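Local coordinates for protein filamentous hemagglutinin (Bordetella pertussis, PDB 1RWR) that serves as an adhesin and carries an N-terminal domain that probably directs its own export by the two-partner secretion pathway, at residues I23-S28 with N68-A73. Sequence-based numbering, arbitrary orientation.
Sequences IADPNS and NLTRQA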
# COMPACT_ATOMS: atom_id res chain seq x y z
N ILE A 23 -12.80 -14.76 -4.72
CA ILE A 23 -12.93 -13.49 -5.40
C ILE A 23 -13.92 -13.60 -6.57
O ILE A 23 -14.14 -14.70 -7.10
CB ILE A 23 -11.56 -12.99 -5.92
CG1 ILE A 23 -10.89 -13.99 -6.89
CG2 ILE A 23 -10.58 -12.72 -4.77
CD1 ILE A 23 -9.69 -13.36 -7.65
N ALA A 24 -14.49 -12.46 -6.94
CA ALA A 24 -15.37 -12.33 -8.08
C ALA A 24 -14.66 -12.58 -9.38
O ALA A 24 -13.46 -12.31 -9.54
CB ALA A 24 -16.02 -10.93 -8.09
N ASP A 25 -15.40 -13.10 -10.36
CA ASP A 25 -14.83 -13.27 -11.70
C ASP A 25 -14.31 -11.92 -12.19
O ASP A 25 -15.01 -10.91 -12.06
CB ASP A 25 -15.92 -13.80 -12.64
CG ASP A 25 -15.38 -14.47 -13.86
OD1 ASP A 25 -14.21 -14.91 -13.85
OD2 ASP A 25 -16.12 -14.62 -14.88
N PRO A 26 -13.08 -11.84 -12.70
CA PRO A 26 -12.56 -10.57 -13.19
C PRO A 26 -13.27 -10.08 -14.44
O PRO A 26 -13.87 -10.87 -15.20
CB PRO A 26 -11.09 -10.86 -13.52
CG PRO A 26 -11.03 -12.30 -13.72
CD PRO A 26 -12.06 -12.91 -12.75
N ASN A 27 -13.17 -8.78 -14.66
CA ASN A 27 -13.69 -8.18 -15.87
C ASN A 27 -12.74 -8.45 -17.03
O ASN A 27 -11.75 -9.16 -16.86
CB ASN A 27 -13.97 -6.66 -15.71
CG ASN A 27 -12.72 -5.84 -15.35
OD1 ASN A 27 -11.59 -6.17 -15.77
ND2 ASN A 27 -12.92 -4.75 -14.60
N SER A 28 -13.06 -7.83 -18.17
CA SER A 28 -12.30 -8.01 -19.42
C SER A 28 -10.86 -7.52 -19.35
O SER A 28 -10.00 -7.96 -20.15
CB SER A 28 -13.05 -7.29 -20.58
OG SER A 28 -13.12 -5.87 -20.35
N ASN A 68 -16.33 -19.07 -8.83
CA ASN A 68 -16.71 -17.86 -9.51
C ASN A 68 -15.95 -17.63 -10.81
O ASN A 68 -16.44 -16.89 -11.67
CB ASN A 68 -16.48 -16.62 -8.62
CG ASN A 68 -17.40 -16.58 -7.39
OD1 ASN A 68 -18.52 -17.13 -7.39
ND2 ASN A 68 -16.94 -15.87 -6.36
N LEU A 69 -14.75 -18.18 -10.93
CA LEU A 69 -13.84 -17.82 -12.00
C LEU A 69 -14.12 -18.52 -13.33
O LEU A 69 -14.28 -19.74 -13.36
CB LEU A 69 -12.38 -18.12 -11.64
CG LEU A 69 -11.82 -17.39 -10.42
CD1 LEU A 69 -10.36 -17.79 -10.15
CD2 LEU A 69 -12.04 -15.84 -10.52
N THR A 70 -14.22 -17.72 -14.39
CA THR A 70 -14.11 -18.19 -15.76
C THR A 70 -12.72 -17.88 -16.35
O THR A 70 -12.34 -18.40 -17.41
CB THR A 70 -15.19 -17.58 -16.67
OG1 THR A 70 -15.03 -16.16 -16.77
CG2 THR A 70 -16.56 -17.80 -16.13
N ARG A 71 -11.99 -17.00 -15.66
CA ARG A 71 -10.60 -16.70 -15.96
C ARG A 71 -9.97 -16.17 -14.66
O ARG A 71 -10.66 -15.77 -13.74
CB ARG A 71 -10.42 -15.65 -17.05
CG ARG A 71 -11.09 -14.31 -16.77
CD ARG A 71 -11.35 -13.49 -18.11
NE ARG A 71 -12.49 -12.57 -18.20
CZ ARG A 71 -13.63 -12.56 -17.49
NH1 ARG A 71 -13.88 -13.42 -16.51
NH2 ARG A 71 -14.55 -11.63 -17.78
N GLN A 72 -8.65 -16.15 -14.65
CA GLN A 72 -7.91 -15.65 -13.50
C GLN A 72 -7.74 -14.14 -13.58
O GLN A 72 -7.60 -13.57 -14.65
CB GLN A 72 -6.57 -16.38 -13.40
CG GLN A 72 -6.73 -17.86 -13.15
CD GLN A 72 -5.44 -18.62 -13.26
OE1 GLN A 72 -4.75 -18.50 -14.29
NE2 GLN A 72 -5.09 -19.40 -12.20
N ALA A 73 -7.71 -13.51 -12.40
CA ALA A 73 -7.46 -12.10 -12.29
C ALA A 73 -5.99 -11.73 -12.48
O ALA A 73 -5.10 -12.42 -12.02
CB ALA A 73 -7.93 -11.62 -10.88
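Near the N-terminal end of the right-handed beta-helix of this TPS domain, two loops meet, one from strand 20-22 to strand 31-36 and the other leading into strand 75-80; Asp25 makes most of the hydrogen bonds between them. Its CG stands anti to the backbone N (chi1 -159°), which carries the carboxylate across to 68-73. CB lies 3.3 Å from Asn68 O. OD1 accepts the backbone N-H of Thr70 at 2.9 Å, a nearly straight bond (165°) arriving from above the carboxylate plane. OD2 presents its syn lone pair to the hydroxyl OG1 of Thr70, 2.7 Å away. Aspartate suits the place because its two oxygens, held close to the backbone on a short side chain, can each take one donor of Thr70. OD2 also forms a salt bridge with Arg71 NH1, brought there by the long arginine chain, though the hydrogen bond within it is weak and the carboxylate and guanidinium planes are 63° apart.

Pro26, with no N-H to satisfy, packs its ring against 68-73: CD rests 3.7 Å from Leu69 CD2, while CB meets the small methyl of Ala73. Ile23 extends this apolar layer, touching Leu69, Ala73 and Phe48. The backbone of Ile23 is held as well: Ile23 O accepts from Asn66 and lies in the plane of the Asn68 amide, whose ND2 donates to it from 3.1 Å, well above the carbonyl plane.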